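Local atomic coordinates of 5-Carboxyvanillate Decarboxylase (Novosphingobium aromaticivorans, PDB entry 4QRN), a protein that probably catalyses the metal-dependent decarboxylation of 5-carboxyvanillate, and in this entry holds manganese and the inhibitor 4-hydroxy-3-methoxy-5-nitrobenzoic acid. Residues V153-P158 and I177-H182; P118-D123 and H182-Y187; L111-V116 and H210-P215; W160-I165 and F197-E202. All blocks are in the same frame, centred on the assembly; numbering follows the deposited sequence.

The four contacts run from the active site out to the helical shell. Interaction 3 holds His210, a ligand of the manganese, and Thr112 and Ser113 of the inhibitor pocket. Interaction 1 lies beside it, centres about 9 Å apart. Ile179 O and His210 N, 2.9 Å apart, link the two. The side chain of Ile179 is about 13 Å from the metal. Interaction 2 shares His182 with interaction 1, and their centres are about 8 Å apart. Interaction 4 packs the helices on the outer side of strand 177-179. Its centre is about 11 Å from that of interaction 1 and about 19 Å from that of interaction 3, away from metal and inhibitor.

Interaction 1: residues V153-P158 and I177-H182; sequences VAPQDP and IQINSH
Val153 packs against Ile177 and Ile179, and these three side chains carry most of the contact. The CG2 methyl of Val153 does most of the touching. It lies 3.9 Å from Ile179 CG1 and 4.1 Å from Ile177 CD1, so it meets both isoleucines of the strand. It stands between the backbone N and the carbonyl carbon of its own residue (chi1 -61° for CG1), and this rotation turns it toward both of them. The other methyl, CG1, faces Ile177 CG2 at 4.2 Å. The side chains of Val153 and Ile177 cross at about a right angle. Pro155 adds a lighter touch, with its CG 4.3 Å from Ile179 CG2. The polar backbone is joined through water 1. This water accepts from Val153 N at 2.9 Å and appears to donate to Gln178 O at 2.8 Å. Ile196 of helix 194-203 also packs on Pro155 and Ile179, and Ile177 meets Leu200 of the same helix. The contact is buried. It joins the loop after strand 147-149 to strand 177-179, with helix 158-170 between them in the chain. This is the beta-alpha-beta connection from which the barrel of the amidohydrolase family is built.

Interaction 2: residues P118-D123 and H182-Y187; sequences PLHDLD and HTQGRY. With ACT (acetate ion), chain L.
Gln184 belongs to a type I' beta turn, Thr183 to Arg186, and reaches from it to Pro118, Leu119 and His120. These lie in the loop that leads into helix 122-142. The Gln184 side chain is extended beyond CG, which carries its amide across to the other loop. There Gln184 NE2 donates a weak bond to Leu119 O at 3.0 Å, bent to 123° at the hydrogen. The stronger partner of Gln184 NE2 is the backbone O of Gln117. Gln184 CG packs on Pro118 CA at 4.0 Å. The other amide atom, Gln184 OE1, lies 3.6 Å from His120 CD2, with ring and amide planes 73° apart. The His120 ring has Pro118 O over the centre of one face. At its edge, water 2 sits 2.9 Å from His120 NE2 and donates to Gln184 OE1 at 3.2 Å. An acetate, probably from the crystallisation liquor, lies at the edge of the Arg186 guanidinium, near its plane, and puts its CH3 3.8 Å from Gln184 OE1. The turn is closed by backbone bonds between Thr183 and Arg186 in both directions. It is pinned further by Gly185 N, which donates to His182 ND1 at 2.9 Å from 24° out of the imidazole plane.

Interaction 3: residues L111-V116 and H210-P215; sequences LTSPGV and HPATSP. With MN (manganese (II) ion), chain E; 1DF (4-hydroxy-3-methoxy-5-nitrobenzoic acid), chain F.
Ser113 meets His210, Pro211 and Ala212 beside the manganese site. The tight part centres on one carbonyl. Ser113 OG donates to Pro211 O at 2.7 Å, in the carbonyl plane and on a lone pair. His210 ND1 donates to Pro211 O as well, at 2.9 Å and also on a lone pair, so two bonds grip it. The serine hydroxyl gets there because OG stands opposite the backbone N (chi1 179°). Ser113 CB also packs 3.7 Å from His210 ND1. With ND1 held in this way, the imidazole of His210 presents NE2 to the manganese at 2.2 Å. Glu41, Asp336, water 4 and the inhibitor atoms O3 and O11 complete the metal shell. One face of the His210 ring is packed by Pro211 CD. Replacing Ser113 by an alanine would probably leave Pro211 O with one donor fewer and the His210 ring less firmly oriented. Away from the metal the two loops are joined more loosely, through water 3. It donates to Ser113 OG at 3.1 Å and accepts from Thr213 N at 3.0 Å. On the inhibitor side, Ser113 O lies 3.5 Å from the methoxy carbon CV. The peptide bond before Pro114 is cis. Both loops follow parallel strands, 106-111 and 207-209, as expected of an amidohydrolase barrel with its metal at the strand ends. Phe234 of helix 233-248 packs on Pro211, and Trp70 of helix 64-75 packs on Thr112 and Pro114.

Interaction 4: residues W160-I165 and F197-E202; sequences WSAREI and FRALVE
Ala199 puts its methyl into the hollow between Ala162 and Ile165, one helical turn apart on the facing helix. This small bump sets the shape of the contact. Ala199 CB lies 3.7 Å from Ala162 CB and just as near to Ala162 CA. Toward the isoleucine, Ala199 CB meets Ile165 CD1 at 3.9 Å and Ile165 CG2 at 4.0 Å. These two branches of Ile165 come against the same flank of the Ala199 methyl. Ile165 CG1 points opposite the carbonyl carbon (chi1 -72°), and from there CD1 runs on toward the second helix. Ile165 CD1 ends 4.2 Å from Leu200 CG, so it lies against both Ala199 CB and Leu200 CG. The side chains of Ile165 and Leu200 cross at about a right angle. Because two alanines face each other, the backbones come close: Ala162 CA and Ala199 CA are 5.2 Å apart. The axes of segments 160-165 and 197-202 approach to 8.7 Å and run nearly parallel, at 14°. With a glycine in place of Ile165, the methyl of Ala199 would probably lose its cover on one side and a gap would open in front of Leu200. Ile196 and Val203 of helix 194-203 also pack on Ile165. Both Ile165 and Leu200 reach Ile177 of strand 177-179. Helices 158-170 and 194-203 lie before and after strand 177-179 in the chain. Two such neighbouring parallel helices, both packed on the strand between them in sequence, are characteristic of the helical shell of an alpha/beta barrel.

Interaction 1: residues V153-P158 and I177-H182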
# COMPACT_ATOMS: atom_id res chain seq x y z
N VAL A 153 -0.80 -23.70 10.41
CA VAL A 153 0.17 -23.96 11.46
C VAL A 153 -0.05 -22.98 12.63
O VAL A 153 -0.99 -22.19 12.65
CB VAL A 153 1.64 -23.98 10.94
CG1 VAL A 153 1.82 -25.07 9.89
CG2 VAL A 153 2.08 -22.61 10.40
N ALA A 154 0.83 -23.09 13.63
CA ALA A 154 0.74 -22.31 14.85
C ALA A 154 2.12 -21.74 15.12
O ALA A 154 2.89 -22.32 15.87
CB ALA A 154 0.25 -23.19 16.02
N PRO A 155 2.47 -20.60 14.49
CA PRO A 155 3.84 -20.09 14.58
C PRO A 155 4.24 -19.72 15.98
O PRO A 155 5.44 -19.55 16.23
CB PRO A 155 3.83 -18.89 13.63
CG PRO A 155 2.72 -19.20 12.66
CD PRO A 155 1.66 -19.82 13.53
N GLN A 156 3.28 -19.59 16.89
CA GLN A 156 3.61 -19.49 18.31
C GLN A 156 4.52 -20.63 18.76
O GLN A 156 5.26 -20.49 19.74
CB GLN A 156 2.37 -19.66 19.21
CG GLN A 156 1.16 -18.81 18.98
CD GLN A 156 0.14 -19.47 18.07
OE1 GLN A 156 0.46 -19.85 16.94
NE2 GLN A 156 -1.11 -19.58 18.54
N ASP A 157 4.43 -21.78 18.07
CA ASP A 157 5.30 -22.94 18.29
C ASP A 157 5.97 -23.32 16.96
O ASP A 157 5.45 -24.14 16.19
CB ASP A 157 4.49 -24.12 18.85
CG ASP A 157 5.36 -25.30 19.26
OD1 ASP A 157 6.53 -25.38 18.82
OD2 ASP A 157 4.85 -26.15 20.02
N PRO A 158 7.10 -22.68 16.64
CA PRO A 158 7.71 -22.92 15.33
C PRO A 158 8.18 -24.34 15.13
O PRO A 158 8.14 -24.83 14.00
CB PRO A 158 8.88 -21.92 15.27
CG PRO A 158 8.56 -20.90 16.26
CD PRO A 158 7.75 -21.57 17.35
N ILE A 177 1.79 -24.45 2.84
CA ILE A 177 1.08 -23.93 4.00
C ILE A 177 0.72 -22.47 3.73
O ILE A 177 1.39 -21.75 2.97
CB ILE A 177 1.82 -24.05 5.37
CG1 ILE A 177 3.14 -23.24 5.35
CG2 ILE A 177 2.03 -25.53 5.74
CD1 ILE A 177 3.73 -23.02 6.71
N GLN A 178 -0.36 -22.05 4.39
CA GLN A 178 -0.73 -20.64 4.45
C GLN A 178 -0.52 -20.14 5.87
O GLN A 178 -1.02 -20.74 6.82
CB GLN A 178 -2.20 -20.47 4.06
CG GLN A 178 -2.68 -19.02 4.22
CD GLN A 178 -4.07 -18.83 3.69
OE1 GLN A 178 -4.30 -18.91 2.48
NE2 GLN A 178 -5.03 -18.57 4.59
N ILE A 179 0.22 -19.03 6.00
CA ILE A 179 0.34 -18.34 7.28
C ILE A 179 -0.38 -17.01 7.10
O ILE A 179 -0.17 -16.29 6.11
CB ILE A 179 1.81 -18.16 7.70
CG1 ILE A 179 2.42 -19.54 8.02
CG2 ILE A 179 1.91 -17.20 8.92
CD1 ILE A 179 3.88 -19.50 8.46
N ASN A 180 -1.25 -16.69 8.05
CA ASN A 180 -2.10 -15.51 8.02
C ASN A 180 -1.38 -14.34 8.62
O ASN A 180 -1.73 -13.81 9.67
CB ASN A 180 -3.40 -15.87 8.73
CG ASN A 180 -4.00 -17.08 8.14
OD1 ASN A 180 -4.41 -17.04 6.98
ND2 ASN A 180 -4.02 -18.20 8.89
N SER A 181 -0.29 -13.96 7.95
CA SER A 181 0.57 -12.86 8.32
C SER A 181 1.00 -12.95 9.78
O SER A 181 1.47 -14.01 10.18
CB SER A 181 -0.02 -11.51 7.88
OG SER A 181 1.02 -10.59 7.73
N HIS A 182 0.96 -11.85 10.55
CA HIS A 182 1.59 -11.85 11.87
C HIS A 182 0.98 -12.90 12.81
O HIS A 182 -0.17 -13.32 12.67
CB HIS A 182 1.49 -10.46 12.53
CG HIS A 182 0.11 -10.12 13.00
ND1 HIS A 182 -0.30 -10.32 14.31
CD2 HIS A 182 -0.94 -9.60 12.33
CE1 HIS A 182 -1.56 -9.94 14.41
NE2 HIS A 182 -1.98 -9.49 13.23
O HOH W 1 -0.93 -20.96 9.57

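Interaction 2: residues P118-D123 and H182-Y187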
# COMPACT_ATOMS: atom_id res chain seq x y z
N PRO A 118 -3.88 -16.37 16.60
CA PRO A 118 -4.08 -15.47 17.74
C PRO A 118 -4.21 -16.17 19.10
O PRO A 118 -4.29 -15.48 20.12
CB PRO A 118 -5.41 -14.77 17.41
CG PRO A 118 -5.58 -14.93 15.95
CD PRO A 118 -4.99 -16.28 15.63
N LEU A 119 -4.32 -17.50 19.10
CA LEU A 119 -4.68 -18.23 20.32
C LEU A 119 -3.55 -18.22 21.32
O LEU A 119 -2.38 -18.52 20.99
CB LEU A 119 -5.10 -19.65 19.98
CG LEU A 119 -6.58 -19.84 19.62
CD1 LEU A 119 -7.05 -18.96 18.47
CD2 LEU A 119 -6.82 -21.31 19.32
N HIS A 120 -3.89 -17.89 22.56
CA HIS A 120 -2.90 -17.80 23.62
C HIS A 120 -2.49 -19.14 24.23
O HIS A 120 -1.37 -19.29 24.73
CB HIS A 120 -3.44 -16.87 24.70
CG HIS A 120 -3.72 -15.49 24.18
ND1 HIS A 120 -4.99 -15.00 23.97
CD2 HIS A 120 -2.88 -14.53 23.74
CE1 HIS A 120 -4.92 -13.77 23.48
NE2 HIS A 120 -3.64 -13.46 23.34
N ASP A 121 -3.39 -20.12 24.20
CA ASP A 121 -3.10 -21.44 24.75
C ASP A 121 -2.48 -22.31 23.66
O ASP A 121 -3.15 -22.68 22.69
CB ASP A 121 -4.39 -22.08 25.28
CG ASP A 121 -4.14 -23.36 26.04
OD1 ASP A 121 -3.71 -24.35 25.41
OD2 ASP A 121 -4.37 -23.39 27.26
N LEU A 122 -1.20 -22.63 23.80
CA LEU A 122 -0.46 -23.34 22.75
C LEU A 122 -1.02 -24.72 22.50
O LEU A 122 -1.07 -25.16 21.36
CB LEU A 122 1.04 -23.40 23.07
CG LEU A 122 1.85 -22.19 22.55
CD1 LEU A 122 1.27 -20.87 23.01
CD2 LEU A 122 3.32 -22.30 22.95
N ASP A 123 -1.43 -25.42 23.55
CA ASP A 123 -2.04 -26.73 23.37
C ASP A 123 -3.30 -26.63 22.53
O ASP A 123 -3.55 -27.45 21.64
CB ASP A 123 -2.42 -27.35 24.73
CG ASP A 123 -1.23 -27.94 25.47
OD1 ASP A 123 -0.22 -28.31 24.84
OD2 ASP A 123 -1.32 -28.06 26.71
N HIS A 182 0.96 -11.85 10.55
CA HIS A 182 1.59 -11.85 11.87
C HIS A 182 0.98 -12.90 12.81
O HIS A 182 -0.17 -13.32 12.67
CB HIS A 182 1.49 -10.46 12.53
CG HIS A 182 0.11 -10.12 13.00
ND1 HIS A 182 -0.30 -10.32 14.31
CD2 HIS A 182 -0.94 -9.60 12.33
CE1 HIS A 182 -1.56 -9.94 14.41
NE2 HIS A 182 -1.98 -9.49 13.23
N THR A 183 1.78 -13.28 13.81
CA THR A 183 1.27 -14.08 14.91
C THR A 183 1.42 -13.26 16.17
O THR A 183 2.54 -13.00 16.63
CB THR A 183 2.00 -15.45 15.01
OG1 THR A 183 1.64 -16.24 13.87
CG2 THR A 183 1.60 -16.22 16.27
N GLN A 184 0.28 -12.79 16.67
CA GLN A 184 0.26 -12.01 17.92
C GLN A 184 1.27 -10.85 17.86
O GLN A 184 1.97 -10.56 18.83
CB GLN A 184 0.46 -12.94 19.12
CG GLN A 184 -0.73 -13.88 19.23
CD GLN A 184 -0.56 -14.94 20.28
OE1 GLN A 184 -0.19 -14.64 21.41
NE2 GLN A 184 -0.81 -16.19 19.92
N GLY A 185 1.29 -10.18 16.73
CA GLY A 185 2.10 -8.99 16.57
C GLY A 185 3.55 -9.23 16.20
O GLY A 185 4.33 -8.26 16.10
N ARG A 186 3.93 -10.49 16.00
CA ARG A 186 5.30 -10.87 15.64
C ARG A 186 5.34 -11.32 14.19
O ARG A 186 4.42 -12.00 13.71
CB ARG A 186 5.81 -12.00 16.53
CG ARG A 186 5.80 -11.65 18.00
CD ARG A 186 6.27 -12.83 18.83
NE ARG A 186 7.69 -13.04 18.65
CZ ARG A 186 8.37 -13.99 19.26
NH1 ARG A 186 7.74 -14.85 20.05
NH2 ARG A 186 9.68 -14.09 19.07
N TYR A 187 6.45 -11.00 13.53
CA TYR A 187 6.63 -11.23 12.09
C TYR A 187 7.69 -12.28 11.84
O TYR A 187 8.59 -12.51 12.66
CB TYR A 187 6.96 -9.88 11.39
CG TYR A 187 5.77 -8.94 11.47
CD1 TYR A 187 5.54 -8.13 12.58
CD2 TYR A 187 4.79 -8.97 10.48
CE1 TYR A 187 4.39 -7.35 12.69
CE2 TYR A 187 3.63 -8.20 10.56
CZ TYR A 187 3.44 -7.39 11.68
OH TYR A 187 2.30 -6.65 11.82
C ACT L . 4.25 -15.42 20.54
O ACT L . 5.36 -15.70 20.04
OXT ACT L . 4.14 -14.29 21.09
CH3 ACT L . 3.10 -16.38 20.49
O HOH W 2 -1.52 -11.87 22.20

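Interaction 3: residues L111-V116 and H210-P215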
# COMPACT_ATOMS: atom_id res chain seq x y z
N LEU A 111 -7.41 -22.73 5.69
CA LEU A 111 -8.18 -22.26 6.83
C LEU A 111 -8.14 -20.74 6.87
O LEU A 111 -7.09 -20.11 6.78
CB LEU A 111 -7.61 -22.83 8.12
CG LEU A 111 -8.36 -22.43 9.39
CD1 LEU A 111 -9.73 -23.07 9.44
CD2 LEU A 111 -7.55 -22.78 10.63
N THR A 112 -9.31 -20.13 7.04
CA THR A 112 -9.44 -18.70 6.88
C THR A 112 -8.72 -17.93 7.97
O THR A 112 -8.62 -18.34 9.14
CB THR A 112 -10.92 -18.34 6.77
OG1 THR A 112 -11.06 -16.99 6.33
CG2 THR A 112 -11.67 -18.49 8.07
N SER A 113 -8.22 -16.76 7.57
CA SER A 113 -7.46 -15.91 8.47
C SER A 113 -8.30 -15.48 9.67
O SER A 113 -9.46 -15.12 9.51
CB SER A 113 -7.01 -14.69 7.68
OG SER A 113 -6.28 -13.81 8.51
N PRO A 114 -7.71 -15.45 10.88
CA PRO A 114 -6.29 -15.61 11.21
C PRO A 114 -5.88 -17.02 11.63
O PRO A 114 -4.82 -17.20 12.24
CB PRO A 114 -6.13 -14.65 12.40
CG PRO A 114 -7.43 -14.83 13.14
CD PRO A 114 -8.46 -14.88 12.03
N GLY A 115 -6.71 -18.02 11.33
CA GLY A 115 -6.37 -19.38 11.72
C GLY A 115 -6.27 -19.49 13.24
O GLY A 115 -7.05 -18.87 13.98
N VAL A 116 -5.31 -20.28 13.72
CA VAL A 116 -5.11 -20.41 15.16
C VAL A 116 -4.02 -19.50 15.69
O VAL A 116 -3.65 -19.56 16.86
CB VAL A 116 -4.81 -21.87 15.58
CG1 VAL A 116 -5.94 -22.79 15.13
CG2 VAL A 116 -3.47 -22.35 15.05
N HIS A 210 -0.95 -15.02 3.60
CA HIS A 210 -2.28 -14.47 3.42
C HIS A 210 -2.48 -13.31 4.40
O HIS A 210 -1.88 -13.31 5.48
CB HIS A 210 -3.29 -15.58 3.73
CG HIS A 210 -4.71 -15.20 3.43
ND1 HIS A 210 -5.48 -14.47 4.30
CD2 HIS A 210 -5.48 -15.43 2.34
CE1 HIS A 210 -6.66 -14.25 3.74
NE2 HIS A 210 -6.70 -14.85 2.56
N PRO A 211 -3.35 -12.34 4.08
CA PRO A 211 -3.53 -11.24 5.03
C PRO A 211 -4.16 -11.66 6.35
O PRO A 211 -4.80 -12.71 6.51
CB PRO A 211 -4.48 -10.29 4.29
CG PRO A 211 -4.26 -10.56 2.84
CD PRO A 211 -3.99 -12.06 2.78
N ALA A 212 -4.00 -10.75 7.29
CA ALA A 212 -4.73 -10.72 8.54
C ALA A 212 -4.94 -9.26 8.86
O ALA A 212 -4.28 -8.37 8.31
CB ALA A 212 -3.95 -11.41 9.67
N THR A 213 -5.85 -9.00 9.78
CA THR A 213 -5.90 -7.69 10.40
C THR A 213 -4.55 -7.36 11.05
O THR A 213 -3.84 -8.24 11.54
CB THR A 213 -7.00 -7.62 11.48
OG1 THR A 213 -6.91 -8.75 12.37
CG2 THR A 213 -8.37 -7.61 10.84
N SER A 214 -4.23 -6.07 11.05
CA SER A 214 -3.02 -5.60 11.69
C SER A 214 -3.06 -5.89 13.19
O SER A 214 -4.14 -5.96 13.78
CB SER A 214 -2.93 -4.08 11.50
OG SER A 214 -2.80 -3.72 10.13
N PRO A 215 -1.90 -6.02 13.81
CA PRO A 215 -1.87 -6.15 15.27
C PRO A 215 -2.27 -4.85 15.97
O PRO A 215 -2.33 -3.79 15.34
CB PRO A 215 -0.41 -6.54 15.55
CG PRO A 215 0.36 -5.90 14.43
CD PRO A 215 -0.54 -5.98 13.23
MN MN E . -8.33 -14.54 1.07
C1 1DF F . -11.92 -10.99 3.51
CO1 1DF F . -11.18 -11.01 2.37
CO2 1DF F . -11.61 -11.89 4.55
CM1 1DF F . -10.18 -12.04 2.28
CM2 1DF F . -10.74 -12.95 4.36
OM 1DF F . -10.44 -13.88 5.31
CZ 1DF F . -10.09 -13.12 3.15
CC 1DF F . -13.00 -9.99 3.73
CV 1DF F . -10.87 -13.60 6.65
O1 1DF F . -13.63 -9.54 2.69
O2 1DF F . -13.27 -9.65 4.89
O3 1DF F . -9.40 -14.19 2.87
N 1DF F . -9.08 -11.74 1.29
O11 1DF F . -8.11 -12.44 1.19
O22 1DF F . -9.14 -10.64 0.68
O HOH W 3 -7.10 -11.62 10.48
O HOH W 4 -8.70 -16.70 0.98

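Interaction 4: residues W160-I165 and F197-E202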
# COMPACT_ATOMS: atom_id res chain seq x y z
N TRP A 160 6.80 -27.14 16.44
CA TRP A 160 5.63 -27.94 16.13
C TRP A 160 5.17 -27.65 14.71
O TRP A 160 4.81 -28.56 13.95
CB TRP A 160 4.47 -27.68 17.10
CG TRP A 160 3.24 -28.44 16.72
CD1 TRP A 160 2.94 -29.72 17.09
CD2 TRP A 160 2.18 -28.00 15.87
NE1 TRP A 160 1.74 -30.09 16.53
CE2 TRP A 160 1.26 -29.05 15.77
CE3 TRP A 160 1.90 -26.81 15.20
CZ2 TRP A 160 0.10 -28.96 15.01
CZ3 TRP A 160 0.75 -26.72 14.42
CH2 TRP A 160 -0.14 -27.79 14.35
N SER A 161 5.21 -26.37 14.34
CA SER A 161 4.79 -25.99 12.99
C SER A 161 5.64 -26.67 11.92
O SER A 161 5.13 -27.10 10.90
CB SER A 161 4.83 -24.47 12.83
OG SER A 161 3.82 -23.84 13.62
N ALA A 162 6.94 -26.79 12.18
CA ALA A 162 7.83 -27.51 11.27
C ALA A 162 7.40 -28.97 11.15
O ALA A 162 7.37 -29.53 10.05
CB ALA A 162 9.27 -27.39 11.75
N ARG A 163 7.09 -29.61 12.28
CA ARG A 163 6.58 -30.99 12.22
C ARG A 163 5.29 -31.08 11.42
O ARG A 163 5.09 -32.07 10.69
CB ARG A 163 6.38 -31.58 13.63
CG ARG A 163 7.69 -31.70 14.39
CD ARG A 163 7.57 -32.47 15.70
NE ARG A 163 6.64 -31.92 16.70
CZ ARG A 163 6.95 -31.03 17.64
NH1 ARG A 163 8.16 -30.46 17.69
NH2 ARG A 163 6.03 -30.66 18.52
N GLU A 164 4.43 -30.07 11.54
CA GLU A 164 3.14 -30.09 10.86
C GLU A 164 3.29 -29.81 9.35
O GLU A 164 2.50 -30.33 8.55
CB GLU A 164 2.19 -29.09 11.53
CG GLU A 164 0.72 -29.26 11.11
CD GLU A 164 0.02 -30.50 11.69
OE1 GLU A 164 0.68 -31.41 12.27
OE2 GLU A 164 -1.23 -30.57 11.56
N ILE A 165 4.28 -29.01 8.97
CA ILE A 165 4.62 -28.84 7.56
C ILE A 165 5.02 -30.21 6.98
O ILE A 165 4.54 -30.59 5.90
CB ILE A 165 5.76 -27.82 7.43
CG1 ILE A 165 5.22 -26.41 7.73
CG2 ILE A 165 6.40 -27.87 6.04
CD1 ILE A 165 6.30 -25.41 8.03
N PHE A 197 10.84 -21.94 8.13
CA PHE A 197 11.51 -21.86 6.85
C PHE A 197 12.37 -23.07 6.57
O PHE A 197 12.38 -23.56 5.44
CB PHE A 197 12.30 -20.56 6.75
CG PHE A 197 11.40 -19.36 6.75
CD1 PHE A 197 10.59 -19.11 5.66
CD2 PHE A 197 11.31 -18.52 7.84
CE1 PHE A 197 9.73 -18.03 5.63
CE2 PHE A 197 10.44 -17.44 7.84
CZ PHE A 197 9.65 -17.18 6.73
N ARG A 198 13.06 -23.59 7.57
CA ARG A 198 13.86 -24.80 7.38
C ARG A 198 12.96 -25.93 6.88
O ARG A 198 13.34 -26.67 5.96
CB ARG A 198 14.56 -25.19 8.68
CG ARG A 198 15.74 -24.29 9.04
CD ARG A 198 17.02 -24.55 8.24
NE ARG A 198 17.56 -25.86 8.58
CZ ARG A 198 18.23 -26.14 9.68
NH1 ARG A 198 18.57 -25.16 10.52
NH2 ARG A 198 18.60 -27.39 9.94
N ALA A 199 11.78 -26.08 7.47
CA ALA A 199 10.89 -27.15 7.09
C ALA A 199 10.34 -26.97 5.68
O ALA A 199 10.25 -27.94 4.93
CB ALA A 199 9.74 -27.28 8.10
N LEU A 200 9.97 -25.74 5.31
CA LEU A 200 9.48 -25.48 3.96
C LEU A 200 10.51 -25.84 2.91
O LEU A 200 10.17 -26.39 1.88
CB LEU A 200 9.09 -24.00 3.81
CG LEU A 200 7.82 -23.60 4.56
CD1 LEU A 200 7.73 -22.07 4.71
CD2 LEU A 200 6.63 -24.16 3.80
N VAL A 201 11.78 -25.53 3.19
CA VAL A 201 12.81 -25.87 2.22
C VAL A 201 13.02 -27.39 2.19
O VAL A 201 13.23 -27.96 1.12
CB VAL A 201 14.10 -25.09 2.55
CG1 VAL A 201 15.32 -25.65 1.80
CG2 VAL A 201 13.88 -23.59 2.27
N GLU A 202 12.95 -28.05 3.34
CA GLU A 202 13.07 -29.52 3.39
C GLU A 202 12.00 -30.22 2.55
O GLU A 202 12.29 -31.18 1.85
CB GLU A 202 13.00 -30.02 4.83
CG GLU A 202 14.27 -29.70 5.63
CD GLU A 202 14.12 -29.78 7.14
OE1 GLU A 202 13.01 -30.09 7.64
OE2 GLU A 202 15.13 -29.54 7.83